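Polysaccharide biosynthesis protein CapD (Bacillus thuringiensis HD-771, PDB 6BWC) probably acts as an NADP-dependent, short-chain-dehydrogenase-type enzyme on UDP-N-acetylglucosamine, at a step of the pathway toward CMP-pseudaminic acid. Local coordinates at residues A101-T104 and N105-T109; T142-T145 and A146-I150. The protein carries 2 engineered substitutions. All coordinates share one frame; numbering follows the deposited sequence.

Contact 1. Residues A101-T104 and N105-T109. With NAP (NADP nicotinamide-adenine-dinucleotide phosphate), chain N.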
loop_
_atom_site.group_PDB
_atom_site.type_symbol
_atom_site.label_atom_id
_atom_site.label_comp_id
_atom_site.label_asym_id
_atom_site.label_seq_id
_atom_site.Cartn_x
_atom_site.Cartn_y
_atom_site.Cartn_z
ATOM N N ALA C 101 11.904 5.193 13.748
ATOM C CA ALA C 101 11.200 5.612 14.950
ATOM C C ALA C 101 9.736 6.061 14.689
ATOM O O ALA C 101 8.846 5.799 15.509
ATOM C CB ALA C 101 11.983 6.708 15.654
ATOM N N VAL C 102 9.496 6.722 13.555
ATOM C CA VAL C 102 8.132 7.122 13.164
ATOM C C VAL C 102 7.263 5.897 12.951
ATOM O O VAL C 102 6.146 5.861 13.453
ATOM C CB VAL C 102 8.049 7.987 11.868
ATOM C CG1 VAL C 102 6.609 8.314 11.499
ATOM C CG2 VAL C 102 8.814 9.285 12.023
ATOM N N LEU C 103 7.752 4.917 12.203
ATOM C CA LEU C 103 6.955 3.734 11.906
ATOM C C LEU C 103 6.612 2.957 13.199
ATOM O O LEU C 103 5.456 2.642 13.463
ATOM C CB LEU C 103 7.657 2.832 10.866
ATOM C CG LEU C 103 7.890 3.407 9.438
ATOM C CD1 LEU C 103 8.591 2.431 8.504
ATOM C CD2 LEU C 103 6.594 3.865 8.796
ATOM N N THR C 104 7.603 2.705 14.031
ATOM C CA THR C 104 7.385 1.914 15.223
ATOM C C THR C 104 6.627 2.717 16.306
ATOM O O THR C 104 5.622 2.226 16.851
ATOM C CB THR C 104 8.733 1.334 15.706
ATOM O OG1 THR C 104 9.294 0.499 14.675
ATOM C CG2 THR C 104 8.574 0.494 16.971
ATOM N N ASN C 105 7.081 3.940 16.604
ATOM C CA ASN C 105 6.496 4.725 17.698
ATOM C C ASN C 105 5.158 5.448 17.376
ATOM O O ASN C 105 4.292 5.532 18.263
ATOM C CB ASN C 105 7.519 5.720 18.290
ATOM C CG ASN C 105 8.698 5.034 19.008
ATOM O OD1 ASN C 105 8.750 3.813 19.143
ATOM N ND2 ASN C 105 9.657 5.842 19.477
ATOM N N ILE C 106 4.980 5.964 16.143
ATOM C CA ILE C 106 3.716 6.649 15.747
ATOM C C ILE C 106 2.783 5.716 14.971
ATOM O O ILE C 106 1.700 5.360 15.487
ATOM C CB ILE C 106 3.964 7.949 14.931
ATOM C CG1 ILE C 106 4.823 8.931 15.733
ATOM C CG2 ILE C 106 2.641 8.619 14.537
ATOM C CD1 ILE C 106 5.374 10.080 14.923
ATOM N N PHE C 107 3.205 5.308 13.762
ATOM C CA PHE C 107 2.359 4.525 12.842
ATOM C C PHE C 107 1.894 3.239 13.499
ATOM O O PHE C 107 0.738 2.844 13.337
ATOM C CB PHE C 107 3.052 4.246 11.477
ATOM C CG PHE C 107 2.238 3.362 10.509
ATOM C CD1 PHE C 107 0.923 3.703 10.132
ATOM C CD2 PHE C 107 2.787 2.177 9.969
ATOM C CE1 PHE C 107 0.178 2.905 9.257
ATOM C CE2 PHE C 107 2.047 1.383 9.076
ATOM C CZ PHE C 107 0.745 1.752 8.715
ATOM N N GLY C 108 2.780 2.617 14.270
ATOM C CA GLY C 108 2.433 1.421 15.059
ATOM C C GLY C 108 1.446 1.656 16.201
ATOM O O GLY C 108 0.584 0.789 16.468
ATOM N N THR C 109 1.558 2.805 16.876
ATOM C CA THR C 109 0.576 3.156 17.882
ATOM C C THR C 109 -0.791 3.308 17.195
ATOM O O THR C 109 -1.798 2.825 17.717
ATOM C CB THR C 109 0.954 4.431 18.674
ATOM O OG1 THR C 109 2.264 4.296 19.227
ATOM C CG2 THR C 109 -0.029 4.699 19.822
HETATM P PA NAP N . 12.610 -3.282 25.401
HETATM O O1A NAP N . 13.269 -4.198 26.394
HETATM O O2A NAP N . 13.433 -2.873 24.229
HETATM O O5B NAP N . 11.239 -3.917 24.896
HETATM C C5B NAP N . 10.771 -3.633 23.575
HETATM C C4B NAP N . 9.742 -4.683 23.167
HETATM O O4B NAP N . 9.080 -4.363 21.945
HETATM C C3B NAP N . 10.425 -5.999 22.905
HETATM O O3B NAP N . 9.465 -6.983 23.278
HETATM C C2B NAP N . 10.691 -5.959 21.423
HETATM O O2B NAP N . 10.929 -7.277 20.974
HETATM C C1B NAP N . 9.411 -5.298 20.910
HETATM N N9A NAP N . 9.405 -4.551 19.606
HETATM C C8A NAP N . 10.263 -3.606 19.122
HETATM N N7A NAP N . 9.878 -3.139 17.886
HETATM C C5A NAP N . 8.744 -3.790 17.570
HETATM C C6A NAP N . 7.785 -3.827 16.438
HETATM N N6A NAP N . 7.939 -3.056 15.352
HETATM N N1A NAP N . 6.728 -4.653 16.514
HETATM C C2A NAP N . 6.516 -5.455 17.573
HETATM N N3A NAP N . 7.340 -5.488 18.632
HETATM C C4A NAP N . 8.443 -4.701 18.698
HETATM O O3 NAP N . 12.016 -1.951 26.095
HETATM P PN NAP N . 11.498 -1.764 27.619
HETATM O O1N NAP N . 10.741 -2.988 28.116
HETATM O O2N NAP N . 12.611 -1.174 28.429
HETATM O O5D NAP N . 10.495 -0.541 27.455
HETATM C C5D NAP N . 9.156 -0.801 27.113
HETATM C C4D NAP N . 8.414 0.511 26.879
HETATM O O4D NAP N . 8.707 1.384 27.978
HETATM C C3D NAP N . 8.725 1.299 25.594
HETATM O O3D NAP N . 7.489 1.689 24.991
HETATM C C2D NAP N . 9.495 2.518 26.047
HETATM O O2D NAP N . 9.217 3.675 25.251
HETATM C C1D NAP N . 8.993 2.696 27.480
HETATM N N1N NAP N . 9.931 3.370 28.387
HETATM C C2N NAP N . 11.007 2.687 28.810
HETATM C C3N NAP N . 11.955 3.217 29.666
HETATM C C7N NAP N . 13.164 2.467 30.107
HETATM O O7N NAP N . 14.038 3.085 30.719
HETATM N N7N NAP N . 13.328 1.171 29.828
HETATM C C4N NAP N . 11.759 4.595 30.184
HETATM C C5N NAP N . 10.560 5.251 29.651
HETATM C C6N NAP N . 9.679 4.613 28.795
HETATM P P2B NAP N . 11.632 -7.571 19.554
HETATM O O1X NAP N . 11.917 -9.051 19.728
HETATM O O2X NAP N . 10.564 -7.345 18.504
HETATM O O3X NAP N . 12.856 -6.631 19.447
#

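Contact 2. Residues T142-T145 and A146-I150. With NAP (NADP nicotinamide-adenine-dinucleotide phosphate), chain N.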
loop_
_atom_site.group_PDB
_atom_site.type_symbol
_atom_site.label_atom_id
_atom_site.label_comp_id
_atom_site.label_asym_id
_atom_site.label_seq_id
_atom_site.Cartn_x
_atom_site.Cartn_y
_atom_site.Cartn_z
ATOM N N THR C 142 8.282 11.515 19.061
ATOM C CA THR C 142 7.321 10.426 18.774
ATOM C C THR C 142 6.483 10.056 20.006
ATOM O O THR C 142 5.325 9.658 19.872
ATOM C CB THR C 142 7.982 9.128 18.238
ATOM O OG1 THR C 142 8.907 8.598 19.195
ATOM C CG2 THR C 142 8.723 9.383 16.981
ATOM N N LYS C 143 7.039 10.153 21.200
ATOM C CA LYS C 143 6.229 9.794 22.365
ATOM C C LYS C 143 5.150 10.853 22.667
ATOM O O LYS C 143 3.993 10.512 22.971
ATOM C CB LYS C 143 7.099 9.480 23.582
ATOM C CG LYS C 143 7.821 8.133 23.450
ATOM C CD LYS C 143 6.863 6.945 23.415
ATOM C CE LYS C 143 7.533 5.705 24.011
ATOM N NZ LYS C 143 6.910 4.390 23.672
ATOM N N LEU C 144 5.501 12.123 22.535
ATOM C CA LEU C 144 4.490 13.161 22.566
ATOM C C LEU C 144 3.383 12.874 21.558
ATOM O O LEU C 144 2.188 12.910 21.909
ATOM C CB LEU C 144 5.111 14.527 22.286
ATOM C CG LEU C 144 4.242 15.768 22.472
ATOM C CD1 LEU C 144 3.533 15.769 23.817
ATOM C CD2 LEU C 144 5.128 16.990 22.377
ATOM N N THR C 145 3.775 12.560 20.327
ATOM C CA THR C 145 2.804 12.263 19.269
ATOM C C THR C 145 1.963 11.026 19.591
ATOM O O THR C 145 0.741 11.076 19.505
ATOM C CB THR C 145 3.493 12.132 17.910
ATOM O OG1 THR C 145 3.905 13.429 17.487
ATOM C CG2 THR C 145 2.575 11.561 16.854
ATOM N N ALA C 146 2.607 9.934 19.981
ATOM C CA ALA C 146 1.888 8.739 20.462
ATOM C C ALA C 146 0.903 9.076 21.583
ATOM O O ALA C 146 -0.292 8.902 21.400
ATOM C CB ALA C 146 2.859 7.670 20.910
ATOM N N GLU C 147 1.401 9.600 22.713
ATOM C CA GLU C 147 0.548 10.210 23.754
ATOM C C GLU C 147 -0.667 10.951 23.203
ATOM O O GLU C 147 -1.799 10.797 23.708
ATOM C CB GLU C 147 1.358 11.191 24.596
ATOM C CG GLU C 147 2.181 10.506 25.686
ATOM C CD GLU C 147 2.417 11.371 26.904
ATOM O OE1 GLU C 147 1.469 12.056 27.337
ATOM O OE2 GLU C 147 3.542 11.338 27.435
ATOM N N ARG C 148 -0.407 11.748 22.166
ATOM C CA ARG C 148 -1.454 12.501 21.474
ATOM C C ARG C 148 -2.459 11.664 20.697
ATOM O O ARG C 148 -3.665 11.939 20.771
ATOM C CB ARG C 148 -0.847 13.590 20.577
ATOM C CG ARG C 148 -0.997 14.999 21.113
ATOM C CD ARG C 148 -0.757 15.118 22.608
ATOM N NE ARG C 148 -0.330 16.473 22.942
ATOM C CZ ARG C 148 0.283 16.823 24.069
ATOM N NH1 ARG C 148 0.664 18.084 24.252
ATOM N NH2 ARG C 148 0.532 15.922 25.016
ATOM N N LEU C 149 -1.976 10.676 19.949
ATOM C CA LEU C 149 -2.861 9.680 19.318
ATOM C C LEU C 149 -3.789 8.994 20.333
ATOM O O LEU C 149 -4.964 8.774 20.086
ATOM C CB LEU C 149 -2.045 8.586 18.652
ATOM C CG LEU C 149 -1.669 8.646 17.193
ATOM C CD1 LEU C 149 -1.659 10.044 16.608
ATOM C CD2 LEU C 149 -0.302 7.991 17.063
ATOM N N ILE C 150 -3.238 8.650 21.478
ATOM C CA ILE C 150 -3.997 7.982 22.527
ATOM C C ILE C 150 -5.163 8.828 23.041
ATOM O O ILE C 150 -6.269 8.315 23.143
ATOM C CB ILE C 150 -3.050 7.525 23.671
ATOM C CG1 ILE C 150 -2.152 6.366 23.169
ATOM C CG2 ILE C 150 -3.828 7.131 24.934
ATOM C CD1 ILE C 150 -2.865 5.025 22.972
HETATM P PA NAP N . 12.610 -3.282 25.401
HETATM O O1A NAP N . 13.269 -4.198 26.394
HETATM O O2A NAP N . 13.433 -2.873 24.229
HETATM O O5B NAP N . 11.239 -3.917 24.896
HETATM C C5B NAP N . 10.771 -3.633 23.575
HETATM C C4B NAP N . 9.742 -4.683 23.167
HETATM O O4B NAP N . 9.080 -4.363 21.945
HETATM C C3B NAP N . 10.425 -5.999 22.905
HETATM O O3B NAP N . 9.465 -6.983 23.278
HETATM C C2B NAP N . 10.691 -5.959 21.423
HETATM O O2B NAP N . 10.929 -7.277 20.974
HETATM C C1B NAP N . 9.411 -5.298 20.910
HETATM N N9A NAP N . 9.405 -4.551 19.606
HETATM C C8A NAP N . 10.263 -3.606 19.122
HETATM N N7A NAP N . 9.878 -3.139 17.886
HETATM C C5A NAP N . 8.744 -3.790 17.570
HETATM C C6A NAP N . 7.785 -3.827 16.438
HETATM N N6A NAP N . 7.939 -3.056 15.352
HETATM N N1A NAP N . 6.728 -4.653 16.514
HETATM C C2A NAP N . 6.516 -5.455 17.573
HETATM N N3A NAP N . 7.340 -5.488 18.632
HETATM C C4A NAP N . 8.443 -4.701 18.698
HETATM O O3 NAP N . 12.016 -1.951 26.095
HETATM P PN NAP N . 11.498 -1.764 27.619
HETATM O O1N NAP N . 10.741 -2.988 28.116
HETATM O O2N NAP N . 12.611 -1.174 28.429
HETATM O O5D NAP N . 10.495 -0.541 27.455
HETATM C C5D NAP N . 9.156 -0.801 27.113
HETATM C C4D NAP N . 8.414 0.511 26.879
HETATM O O4D NAP N . 8.707 1.384 27.978
HETATM C C3D NAP N . 8.725 1.299 25.594
HETATM O O3D NAP N . 7.489 1.689 24.991
HETATM C C2D NAP N . 9.495 2.518 26.047
HETATM O O2D NAP N . 9.217 3.675 25.251
HETATM C C1D NAP N . 8.993 2.696 27.480
HETATM N N1N NAP N . 9.931 3.370 28.387
HETATM C C2N NAP N . 11.007 2.687 28.810
HETATM C C3N NAP N . 11.955 3.217 29.666
HETATM C C7N NAP N . 13.164 2.467 30.107
HETATM O O7N NAP N . 14.038 3.085 30.719
HETATM N N7N NAP N . 13.328 1.171 29.828
HETATM C C4N NAP N . 11.759 4.595 30.184
HETATM C C5N NAP N . 10.560 5.251 29.651
HETATM C C6N NAP N . 9.679 4.613 28.795
HETATM P P2B NAP N . 11.632 -7.571 19.554
HETATM O O1X NAP N . 11.917 -9.051 19.728
HETATM O O2X NAP N . 10.564 -7.345 18.504
HETATM O O3X NAP N . 12.856 -6.631 19.447
#

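Contact 1. Residues A101-T104 and N105-T109
Val102 O is gripped by two backbone amides one turn further along helix 98-118, Ile106 N at 2.9 Å and Phe107 N at 3.0 Å. The pairing with Phe107 is the straighter of the two, with an N-H...O angle of 163°, and this donor lies in the carbonyl plane, whereas Ile106 N sits above that plane. A bond from residue i+5 to residue i marks a wider, pi-type turn in an otherwise alpha-helical segment of this Rossmann-type fold. The same spacing recurs one residue on, where Gly108 N reaches Leu103 O at 2.8 Å; before it, Asn105 N still bonds to Ala101 O at the ordinary i+4 spacing (2.8 Å). On one flank, Val102 CG1 meets Ile106 CD1 at 4.0 Å, the two branched side chains running at a slant to each other. Val102 also packs on Ile106 of a second subunit, and Ile106 on Val102 of that subunit, so the pair belongs to a subunit interface. Leu103 CD2 approaches the Phe107 ring obliquely, and Phe107 continues onto Phe99 of that subunit. On another flank, Asn105 has CG anti to its carbonyl carbon (chi1 -66°), an orientation from which ND2 bonds to Met88 O and to Thr142 OG1 of the neighbouring helix. Thr104 belongs to the NADP pocket: its OG1 is hydrogen-bonded to Arg67 and lies 3.9 Å from N6A of the adenine, a proximity rather than a bond, with the methyl CG2 about as near. The hydroxyl of Thr109 turns back along its own helix, OG1 donating to Asn105 O at 2.6 Å from above the carbonyl plane, while His84 NE2 bonds to the same OG1.

Contact 2. Residues T142-T145 and A146-I150
A chi1 of -171° swings the CG of Leu144 opposite its main-chain nitrogen and lays the side chain alongside that of Arg148, whose chain is bent about its CB-CG bond (chi2 41°) and points the same way, so that the guanidinium lies next to the leucine. The pair sits one turn apart on helix 138-156, the helix of a beta-alpha-beta unit between strands 123-129 and 163-169, and the helix also carries the Tyr-x-x-x-Lys motif of short-chain dehydrogenases in Tyr139 and Lys143. Leu144 CD1 rests over one face of the guanidinium, off its centre, 3.4 Å from Arg148 CZ. Arg148 also faces a second subunit, where NH1 makes a weak hydrogen bond to Thr136 O and NE a long, weak ion pair with Glu95. Beneath these side chains the backbone keeps regular i+4 bonding: Ala146 N to Thr142 O at 2.7 Å, and Leu149 N to Thr145 O at 2.8 Å. Glu147 sends its carboxylate toward the strands, OE1 forming a salt bridge with Arg168 and OE2 a hydrogen bond with Ser128. Thr145 instead meets Asn138 of the second subunit through OG1. Lys143 turns away from the following residues and spans the hydroxyls of the nicotinamide ribose, the place this motif lysine usually takes in short-chain dehydrogenases. Thr127 O gives the ammonium a protein partner, while NZ donates to O3D of NADP at 3.1 Å and, more weakly, to O2D at 2.9 Å.

Overall arrangement
The chain reaches contact 1 first, in helix 98-118, then passes through strand 123-129 into helix 138-156 and contact 2, before strand 163-169. Neither contact closes a loop, since each joins successive turns of one helix; they stand in series, neither nested nor crossed, with centres about 10 Å apart. The two helices lie against each other: Ile106 CG1 packs on Thr145 CG2 at 3.6 Å, and Ala146 CB touches Asn105 O at 3.7 Å. Both helices border a second subunit, and they meet the same NADP at different points, contact 1 near the adenine and contact 2 at the nicotinamide ribose.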